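Local atomic coordinates of Lmo0131 protein (Listeria monocytogenes, PDB entry 4Q6J), a protein that is of unknown function but has an EAL-domain barrel and may hydrolyse cyclic di-GMP as a phosphodiesterase. Residues K34-V42 with L84-N93; P119-R129 with V150-Y161. All coordinates share one frame; numbering follows the deposited sequence.

Contact 1 of 2, residues K34-V42 with L84-N93; sequences KIIGFEGLV and LGGRFSISIN
Residues E39-G40-L41 stand where EAL domains carry their signature sequence, and their strand runs parallel to 89-93 in the barrel, with E39 paired to S91 and F38 to I90. F38 holds the neighbouring strand with both backbone polar atoms: its N donates to S89 O (2.8 Å), and its O accepts from S91 N (3.0 Å). G40 N continues the ladder to S91 O. At the start of the pairing, where I36 and G37 form a classic bulge opposite K27, the bond from S89 N to I36 O is weak (3.4 Å), and the edge of the F88 ring meets I35 O through CE1 (3.5 Å). On the face of F38 and I90, where I90 packs on Q80 of helix 66-83, CE1 of the F38 ring lies 3.7 Å from F88 CB, the two rings being inclined at 52°. On the other side, E39 has CG anti to its backbone N (chi1 175°) and extends past S91 OG, which donates to a water (2.8 Å) that in turn donates to G40 O. With E39 OE1 hydrogen-bonded to Q232, the side of the strand pair carrying E39 and S91 is polar and holds water, whereas the face of F38 and I90 is apolar.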
loop_
_atom_site.group_PDB
_atom_site.type_symbol
_atom_site.label_atom_id
_atom_site.label_comp_id
_atom_site.label_asym_id
_atom_site.label_seq_id
_atom_site.Cartn_x
_atom_site.Cartn_y
_atom_site.Cartn_z
ATOM N N LYS B 34 16.288 18.224 30.498
ATOM C CA LYS B 34 17.397 17.314 30.723
ATOM C C LYS B 34 17.309 16.159 29.730
ATOM O O LYS B 34 16.212 15.733 29.390
ATOM C CB LYS B 34 17.347 16.759 32.160
ATOM C CG LYS B 34 17.544 17.793 33.313
ATOM C CD LYS B 34 17.303 17.159 34.700
ATOM C CE LYS B 34 17.193 18.184 35.826
ATOM N NZ LYS B 34 16.293 17.687 36.923
ATOM N N ILE B 35 18.461 15.666 29.265
ATOM C CA ILE B 35 18.509 14.477 28.413
ATOM C C ILE B 35 18.096 13.287 29.246
ATOM O O ILE B 35 18.704 13.017 30.290
ATOM C CB ILE B 35 19.924 14.204 27.896
ATOM C CG1 ILE B 35 20.375 15.303 26.958
ATOM C CG2 ILE B 35 19.966 12.885 27.184
ATOM C CD1 ILE B 35 21.770 15.127 26.500
ATOM N N ILE B 36 17.055 12.586 28.813
ATOM C CA ILE B 36 16.565 11.413 29.554
ATOM C C ILE B 36 16.916 10.054 28.879
ATOM O O ILE B 36 16.844 8.994 29.509
ATOM C CB ILE B 36 15.038 11.534 29.952
ATOM C CG1 ILE B 36 14.174 11.838 28.755
ATOM C CG2 ILE B 36 14.804 12.611 31.048
ATOM C CD1 ILE B 36 13.926 10.657 27.963
ATOM N N GLY B 37 17.297 10.120 27.603
ATOM C CA GLY B 37 17.631 8.934 26.835
ATOM C C GLY B 37 17.916 9.265 25.389
ATOM O O GLY B 37 17.999 10.424 25.020
ATOM N N PHE B 38 18.068 8.239 24.566
ATOM C CA PHE B 38 18.448 8.430 23.167
ATOM C C PHE B 38 17.619 7.550 22.272
ATOM O O PHE B 38 17.195 6.466 22.671
ATOM C CB PHE B 38 19.930 8.082 22.948
ATOM C CG PHE B 38 20.868 8.801 23.899
ATOM C CD1 PHE B 38 21.174 8.254 25.133
ATOM C CD2 PHE B 38 21.412 10.036 23.568
ATOM C CE1 PHE B 38 22.017 8.930 26.014
ATOM C CE2 PHE B 38 22.253 10.711 24.442
ATOM C CZ PHE B 38 22.548 10.162 25.652
ATOM N N GLU B 39 17.403 8.009 21.045
ATOM C CA GLU B 39 16.970 7.102 19.982
ATOM C C GLU B 39 18.175 6.533 19.192
ATOM O O GLU B 39 19.004 7.294 18.658
ATOM C CB GLU B 39 16.028 7.766 18.997
ATOM C CG GLU B 39 15.745 6.768 17.882
ATOM C CD GLU B 39 14.907 7.297 16.781
ATOM O OE1 GLU B 39 14.518 8.475 16.847
ATOM O OE2 GLU B 39 14.625 6.529 15.847
ATOM N N GLY B 40 18.258 5.207 19.100
ATOM C CA GLY B 40 19.325 4.590 18.349
ATOM C C GLY B 40 18.923 4.607 16.893
ATOM O O GLY B 40 17.808 4.243 16.543
ATOM N N LEU B 41 19.835 5.036 16.039
ATOM C CA LEU B 41 19.531 5.163 14.632
ATOM C C LEU B 41 20.653 4.525 13.856
ATOM O O LEU B 41 21.743 5.047 13.882
ATOM C CB LEU B 41 19.444 6.636 14.288
ATOM C CG LEU B 41 18.176 7.291 14.806
ATOM C CD1 LEU B 41 18.265 8.821 14.821
ATOM C CD2 LEU B 41 17.010 6.810 13.954
ATOM N N VAL B 42 20.390 3.402 13.184
ATOM C CA VAL B 42 21.441 2.692 12.456
ATOM C C VAL B 42 21.982 3.507 11.274
ATOM O O VAL B 42 21.252 4.255 10.627
ATOM C CB VAL B 42 20.992 1.289 11.975
ATOM C CG1 VAL B 42 20.229 1.379 10.659
ATOM C CG2 VAL B 42 22.178 0.355 11.860
ATOM N N LEU B 84 26.175 2.965 30.385
ATOM C CA LEU B 84 25.710 4.229 30.945
ATOM C C LEU B 84 25.097 4.052 32.312
ATOM O O LEU B 84 24.433 4.941 32.813
ATOM C CB LEU B 84 24.719 4.931 30.009
ATOM C CG LEU B 84 25.391 5.409 28.719
ATOM C CD1 LEU B 84 24.383 5.750 27.643
ATOM C CD2 LEU B 84 26.282 6.593 28.998
ATOM N N GLY B 85 25.305 2.899 32.912
ATOM C CA GLY B 85 24.971 2.739 34.303
ATOM C C GLY B 85 23.504 2.881 34.638
ATOM O O GLY B 85 23.147 3.079 35.790
ATOM N N GLY B 86 22.645 2.778 33.629
ATOM C CA GLY B 86 21.209 2.804 33.834
ATOM C C GLY B 86 20.691 4.209 33.879
ATOM O O GLY B 86 19.532 4.420 34.173
ATOM N N ARG B 87 21.549 5.170 33.577
ATOM C CA ARG B 87 21.190 6.569 33.713
ATOM C C ARG B 87 20.434 7.062 32.514
ATOM O O ARG B 87 19.786 8.094 32.579
ATOM C CB ARG B 87 22.428 7.429 33.930
ATOM C CG ARG B 87 23.226 6.995 35.133
ATOM C CD ARG B 87 24.535 7.763 35.268
ATOM N NE ARG B 87 25.563 7.305 34.340
ATOM C CZ ARG B 87 26.137 8.071 33.420
ATOM N NH1 ARG B 87 25.807 9.358 33.312
ATOM N NH2 ARG B 87 27.060 7.551 32.621
ATOM N N PHE B 88 20.498 6.319 31.418
ATOM C CA PHE B 88 19.851 6.742 30.173
ATOM C C PHE B 88 19.154 5.569 29.496
ATOM O O PHE B 88 19.683 4.469 29.494
ATOM C CB PHE B 88 20.887 7.364 29.218
ATOM C CG PHE B 88 21.548 8.596 29.768
ATOM C CD1 PHE B 88 20.918 9.828 29.700
ATOM C CD2 PHE B 88 22.797 8.532 30.357
ATOM C CE1 PHE B 88 21.513 10.950 30.213
ATOM C CE2 PHE B 88 23.392 9.663 30.856
ATOM C CZ PHE B 88 22.739 10.873 30.783
ATOM N N SER B 89 17.975 5.812 28.913
ATOM C CA SER B 89 17.331 4.822 28.040
ATOM C C SER B 89 17.830 4.934 26.609
ATOM O O SER B 89 18.246 5.990 26.175
ATOM C CB SER B 89 15.804 4.928 28.075
ATOM O OG SER B 89 15.373 6.088 27.408
ATOM N N ILE B 90 17.830 3.814 25.897
ATOM C CA ILE B 90 18.154 3.812 24.474
ATOM C C ILE B 90 17.114 2.985 23.736
ATOM O O ILE B 90 16.823 1.865 24.133
ATOM C CB ILE B 90 19.572 3.263 24.193
ATOM C CG1 ILE B 90 20.625 4.141 24.887
ATOM C CG2 ILE B 90 19.822 3.176 22.679
ATOM C CD1 ILE B 90 22.050 3.768 24.594
ATOM N N SER B 91 16.542 3.548 22.675
ATOM C CA SER B 91 15.576 2.804 21.849
ATOM C C SER B 91 16.222 2.148 20.630
ATOM O O SER B 91 17.234 2.638 20.128
ATOM C CB SER B 91 14.419 3.692 21.391
ATOM O OG SER B 91 14.888 4.699 20.545
ATOM N N ILE B 92 15.624 1.043 20.173
ATOM C CA ILE B 92 15.967 0.428 18.894
ATOM C C ILE B 92 14.721 0.289 18.035
ATOM O O ILE B 92 13.640 -0.015 18.533
ATOM C CB ILE B 92 16.620 -0.971 19.035
ATOM C CG1 ILE B 92 15.677 -1.949 19.717
ATOM C CG2 ILE B 92 17.935 -0.889 19.794
ATOM C CD1 ILE B 92 16.346 -3.255 20.052
ATOM N N ASN B 93 14.895 0.518 16.742
ATOM C CA ASN B 93 13.808 0.422 15.800
ATOM C C ASN B 93 13.646 -1.004 15.371
ATOM O O ASN B 93 14.581 -1.607 14.841
ATOM C CB ASN B 93 14.103 1.298 14.587
ATOM C CG ASN B 93 14.083 2.754 14.930
ATOM O OD1 ASN B 93 13.477 3.160 15.919
ATOM N ND2 ASN B 93 14.752 3.551 14.138
HETATM O O HOH W 1 16.458 8.520 32.047
HETATM O O HOH W 2 15.026 6.007 25.016
HETATM O O HOH W 3 15.112 3.471 17.985
HETATM O O HOH W 4 17.595 1.488 15.657
#

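Contact 2 of 2, residues P119-R129 with V150-Y161. With EDO (1,2-ethanediol), chain Q; EDO (1,2-ethanediol), chain N.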
loop_
_atom_site.group_PDB
_atom_site.type_symbol
_atom_site.label_atom_id
_atom_site.label_comp_id
_atom_site.label_asym_id
_atom_site.label_seq_id
_atom_site.Cartn_x
_atom_site.Cartn_y
_atom_site.Cartn_z
ATOM N N PRO B 119 17.160 -3.593 31.967
ATOM C CA PRO B 119 16.070 -3.806 31.017
ATOM C C PRO B 119 15.114 -2.619 30.946
ATOM O O PRO B 119 14.594 -2.336 29.862
ATOM C CB PRO B 119 15.372 -5.052 31.562
ATOM C CG PRO B 119 15.851 -5.191 32.958
ATOM C CD PRO B 119 17.232 -4.673 32.959
ATOM N N GLU B 120 14.920 -1.914 32.062
ATOM C CA GLU B 120 14.054 -0.749 32.087
ATOM C C GLU B 120 14.570 0.432 31.223
ATOM O O GLU B 120 13.827 1.381 30.940
ATOM C CB GLU B 120 13.795 -0.307 33.537
ATOM C CG GLU B 120 14.868 0.562 34.189
ATOM C CD GLU B 120 16.057 -0.216 34.748
ATOM O OE1 GLU B 120 16.039 -1.454 34.683
ATOM O OE2 GLU B 120 17.020 0.415 35.245
ATOM N N CYS B 121 15.833 0.361 30.802
ATOM C CA CYS B 121 16.431 1.407 29.991
ATOM C C CYS B 121 16.438 1.081 28.501
ATOM O O CYS B 121 17.019 1.814 27.718
ATOM C CB CYS B 121 17.839 1.661 30.451
ATOM S SG CYS B 121 17.878 2.302 32.115
ATOM N N LEU B 122 15.824 -0.032 28.111
ATOM C CA LEU B 122 15.636 -0.319 26.684
ATOM C C LEU B 122 14.213 -0.004 26.298
ATOM O O LEU B 122 13.292 -0.291 27.045
ATOM C CB LEU B 122 15.972 -1.773 26.292
ATOM C CG LEU B 122 15.784 -2.187 24.819
ATOM C CD1 LEU B 122 16.986 -1.786 24.012
ATOM C CD2 LEU B 122 15.571 -3.674 24.738
ATOM N N GLU B 123 14.075 0.573 25.102
ATOM C CA GLU B 123 12.795 0.850 24.468
ATOM C C GLU B 123 12.783 0.198 23.069
ATOM O O GLU B 123 13.681 0.419 22.274
ATOM C CB GLU B 123 12.603 2.364 24.369
ATOM C CG GLU B 123 11.460 2.794 23.495
ATOM C CD GLU B 123 11.324 4.333 23.470
ATOM O OE1 GLU B 123 11.448 4.935 24.554
ATOM O OE2 GLU B 123 11.120 4.939 22.393
ATOM N N ILE B 124 11.789 -0.645 22.817
ATOM C CA ILE B 124 11.529 -1.140 21.473
ATOM C C ILE B 124 10.603 -0.156 20.806
ATOM O O ILE B 124 9.498 0.060 21.273
ATOM C CB ILE B 124 10.847 -2.513 21.485
ATOM C CG1 ILE B 124 11.815 -3.594 21.974
ATOM C CG2 ILE B 124 10.296 -2.865 20.107
ATOM C CD1 ILE B 124 11.183 -4.965 22.116
ATOM N N GLU B 125 11.086 0.455 19.727
ATOM C CA GLU B 125 10.310 1.403 18.952
ATOM C C GLU B 125 9.809 0.728 17.679
ATOM O O GLU B 125 10.588 0.336 16.817
ATOM C CB GLU B 125 11.130 2.641 18.613
ATOM C CG GLU B 125 10.424 3.484 17.588
ATOM C CD GLU B 125 11.126 4.777 17.272
ATOM O OE1 GLU B 125 12.028 5.180 18.005
ATOM O OE2 GLU B 125 10.761 5.416 16.269
ATOM N N ILE B 126 8.502 0.567 17.577
ATOM C CA ILE B 126 7.893 -0.174 16.485
ATOM C C ILE B 126 7.837 0.728 15.258
ATOM O O ILE B 126 7.298 1.838 15.322
ATOM C CB ILE B 126 6.463 -0.689 16.859
ATOM C CG1 ILE B 126 6.500 -1.479 18.168
ATOM C CG2 ILE B 126 5.849 -1.504 15.712
ATOM C CD1 ILE B 126 5.156 -1.716 18.749
ATOM N N ILE B 127 8.423 0.263 14.161
ATOM C CA ILE B 127 8.464 1.022 12.923
ATOM C C ILE B 127 7.788 0.243 11.774
ATOM O O ILE B 127 7.243 -0.842 12.003
ATOM C CB ILE B 127 9.915 1.484 12.551
ATOM C CG1 ILE B 127 10.825 0.305 12.199
ATOM C CG2 ILE B 127 10.492 2.318 13.639
ATOM C CD1 ILE B 127 12.003 0.717 11.382
ATOM N N GLU B 128 7.791 0.806 10.563
ATOM C CA GLU B 128 7.259 0.127 9.382
ATOM C C GLU B 128 5.895 -0.506 9.631
ATOM O O GLU B 128 5.650 -1.652 9.284
ATOM C CB GLU B 128 8.288 -0.878 8.846
ATOM C CG GLU B 128 9.543 -0.139 8.418
ATOM C CD GLU B 128 10.703 -1.023 7.968
ATOM O OE1 GLU B 128 10.510 -2.229 7.795
ATOM O OE2 GLU B 128 11.826 -0.505 7.777
ATOM N N ARG B 129 5.004 0.254 10.243
ATOM C CA ARG B 129 3.763 -0.311 10.679
ATOM C C ARG B 129 2.796 -0.411 9.503
ATOM O O ARG B 129 2.762 0.486 8.681
ATOM C CB ARG B 129 3.212 0.568 11.793
ATOM C CG ARG B 129 4.226 0.850 12.900
ATOM C CD ARG B 129 3.625 1.653 14.085
ATOM N NE ARG B 129 3.329 3.036 13.731
ATOM C CZ ARG B 129 2.163 3.443 13.236
ATOM N NH1 ARG B 129 1.964 4.713 12.920
ATOM N NH2 ARG B 129 1.192 2.574 13.066
ATOM N N VAL B 150 11.370 -3.885 29.930
ATOM C CA VAL B 150 11.515 -3.163 28.660
ATOM C C VAL B 150 10.285 -2.325 28.303
ATOM O O VAL B 150 9.134 -2.759 28.491
ATOM C CB VAL B 150 11.805 -4.191 27.533
ATOM C CG1 VAL B 150 11.893 -3.545 26.139
ATOM C CG2 VAL B 150 13.077 -4.925 27.840
ATOM N N LYS B 151 10.539 -1.127 27.784
ATOM C CA LYS B 151 9.462 -0.250 27.298
ATOM C C LYS B 151 9.187 -0.416 25.791
ATOM O O LYS B 151 10.027 -0.933 25.045
ATOM C CB LYS B 151 9.784 1.199 27.631
ATOM C CG LYS B 151 10.029 1.405 29.068
ATOM C CD LYS B 151 8.729 1.473 29.814
ATOM C CE LYS B 151 8.946 1.782 31.302
ATOM N NZ LYS B 151 7.647 1.967 32.050
ATOM N N VAL B 152 8.002 0.012 25.372
ATOM C CA VAL B 152 7.551 -0.120 23.986
ATOM C C VAL B 152 6.966 1.194 23.447
ATOM O O VAL B 152 6.069 1.781 24.042
ATOM C CB VAL B 152 6.484 -1.227 23.862
ATOM C CG1 VAL B 152 5.869 -1.235 22.456
ATOM C CG2 VAL B 152 7.095 -2.578 24.191
ATOM N N SER B 153 7.512 1.677 22.340
ATOM C CA SER B 153 6.969 2.864 21.712
ATOM C C SER B 153 6.566 2.564 20.279
ATOM O O SER B 153 6.833 1.499 19.774
ATOM C CB SER B 153 7.983 4.002 21.739
ATOM O OG SER B 153 9.134 3.648 21.041
HETATM N N MSE B 154 5.921 3.519 19.619
HETATM C CA MSE B 154 5.549 3.357 18.214
HETATM C C MSE B 154 5.837 4.661 17.512
HETATM O O MSE B 154 5.608 5.735 18.057
HETATM C CB MSE B 154 4.065 2.959 18.069
HETATM C CG MSE B 154 3.093 3.983 18.581
HETATM SE SE MSE B 154 1.187 3.508 18.427
HETATM C CE MSE B 154 1.053 3.646 16.447
ATOM N N ASP B 155 6.347 4.569 16.296
ATOM C CA ASP B 155 6.712 5.769 15.542
ATOM C C ASP B 155 5.551 6.305 14.700
ATOM O O ASP B 155 4.493 5.676 14.626
ATOM C CB ASP B 155 7.908 5.474 14.644
ATOM C CG ASP B 155 7.509 4.810 13.354
ATOM O OD1 ASP B 155 6.421 4.187 13.319
ATOM O OD2 ASP B 155 8.282 4.904 12.366
ATOM N N ASP B 156 5.773 7.453 14.060
ATOM C CA ASP B 156 4.923 7.931 12.955
ATOM C C ASP B 156 3.458 8.037 13.342
ATOM O O ASP B 156 2.603 7.749 12.527
ATOM C CB ASP B 156 5.009 6.964 11.750
ATOM C CG ASP B 156 6.235 7.198 10.846
ATOM O OD1 ASP B 156 7.187 7.902 11.238
ATOM O OD2 ASP B 156 6.238 6.655 9.717
ATOM N N PHE B 157 3.158 8.435 14.581
ATOM C CA PHE B 157 1.784 8.299 14.994
ATOM C C PHE B 157 0.879 9.130 14.105
ATOM O O PHE B 157 0.960 10.330 14.014
ATOM C CB PHE B 157 1.529 8.648 16.474
ATOM C CG PHE B 157 0.110 8.368 16.901
ATOM C CD1 PHE B 157 -0.869 9.313 16.708
ATOM C CD2 PHE B 157 -0.255 7.135 17.382
ATOM C CE1 PHE B 157 -2.169 9.060 17.056
ATOM C CE2 PHE B 157 -1.567 6.874 17.720
ATOM C CZ PHE B 157 -2.521 7.838 17.562
ATOM N N GLY B 158 -0.018 8.405 13.482
ATOM C CA GLY B 158 -1.145 8.891 12.741
ATOM C C GLY B 158 -0.833 9.088 11.283
ATOM O O GLY B 158 -1.740 9.057 10.470
ATOM N N LYS B 159 0.432 9.314 10.954
ATOM C CA LYS B 159 0.879 9.189 9.577
ATOM C C LYS B 159 0.912 7.742 9.132
ATOM O O LYS B 159 0.347 7.396 8.112
ATOM C CB LYS B 159 2.255 9.827 9.391
ATOM C CG LYS B 159 2.940 9.452 8.083
ATOM C CD LYS B 159 4.359 9.988 7.992
ATOM C CE LYS B 159 4.907 9.795 6.587
ATOM N NZ LYS B 159 6.385 9.661 6.535
ATOM N N GLY B 160 1.521 6.887 9.952
ATOM C CA GLY B 160 1.695 5.489 9.606
ATOM C C GLY B 160 0.379 4.738 9.542
ATOM O O GLY B 160 -0.688 5.319 9.741
ATOM N N TYR B 161 0.461 3.467 9.279
ATOM C CA TYR B 161 -0.725 2.701 9.127
ATOM C C TYR B 161 -1.454 2.516 10.442
ATOM O O TYR B 161 -0.875 2.146 11.442
ATOM C CB TYR B 161 -0.334 1.362 8.576
ATOM C CG TYR B 161 -1.481 0.521 8.157
ATOM C CD1 TYR B 161 -1.807 -0.630 8.849
ATOM C CD2 TYR B 161 -2.246 0.871 7.071
ATOM C CE1 TYR B 161 -2.874 -1.409 8.465
ATOM C CE2 TYR B 161 -3.297 0.094 6.673
ATOM C CZ TYR B 161 -3.605 -1.040 7.371
ATOM O OH TYR B 161 -4.662 -1.789 6.957
HETATM C C1 EDO Q . 10.839 3.879 8.743
HETATM O O1 EDO Q . 11.171 4.379 10.046
HETATM C C2 EDO Q . 9.504 4.443 8.280
HETATM O O2 EDO Q . 8.464 3.916 9.097
HETATM C C1 EDO N . 10.419 8.154 25.729
HETATM O O1 EDO N . 10.852 7.484 24.535
HETATM C C2 EDO N . 11.583 8.834 26.431
HETATM O O2 EDO N . 12.054 9.941 25.655
#
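Strands 122-127 and 151-154 lie side by side, parallel, and five backbone hydrogen bonds zip them together from K151 N to L122 O as far as D155 N to I126 O. The shortest joins S153 N to I124 O (2.8 Å), and the last carries the ladder onto the DDFG sequence at 155-158, a motif of EAL domains.

Among polar side chains, E123 and S153 share the barrel interior. S153 OG donates to E123 OE2 (2.7 Å) from above the carboxylate plane, 42° out of it, and the other oxygen, OE1, accepts from a bound ethanediol, probably a crystallisation additive. Beyond the strands, R129 grips the loop. Its NE and NH1 both donate to D155 O, at 3.0 and 3.2 Å, and NE adds a weak salt bridge to D155 OD1 (3.3 Å), whose carboxylate stands almost perpendicular to the guanidinium. The bend at chi3 (-70°) turns the group so that NH2 also reaches Y161 O (2.7 Å), although Y161 is poorly ordered. With a weak bond from NH1 to D156 O, the carbonyls of D155, D156 and Y161 together hold the guanidinium in its rotation, and the selenomethionine M154 sets its CE 3.4 Å above the group's centre.

Apolar I124, I126 and V152 share the opposite face of the sheet, where CD1 of I126 meets V152 CG1 at 3.8 Å. At the start of the strands V150 lies alongside L122, pointing the same way.

Around the contact, strand 89-95 flanks 122-127 and strand 174-177 flanks 151-154. Helix 163-169 supplies S163 to R129 NH1 and Y166 for a cation-pi contact with R129. L164 of a second subunit packs on F157, and the ring of its Y161 meets that of Y161 edge-to-face, placing the end of the loop at the subunit interface.

From the N terminus, strand 35-45 leads through the short strand 50-51 and helices 53-62 and 66-83 to strand 89-95, and contact 1 closes this loop of 41 residues. The chain then passes helices 96-99 and 102-115 to strand 122-127; from there helix 136-146 returns it to strand 151-154, where contact 2 closes a shorter loop of 20 residues. The two are in series, neither nesting nor crossing. What unites them is the seam between strands 89-95 and 122-127, with probable hydrogen bonds from I90 N to C121 O (2.8 Å) and from E125 N to I92 O (2.9 Å). Four consecutive barrel strands, all parallel, are thereby joined edge to edge.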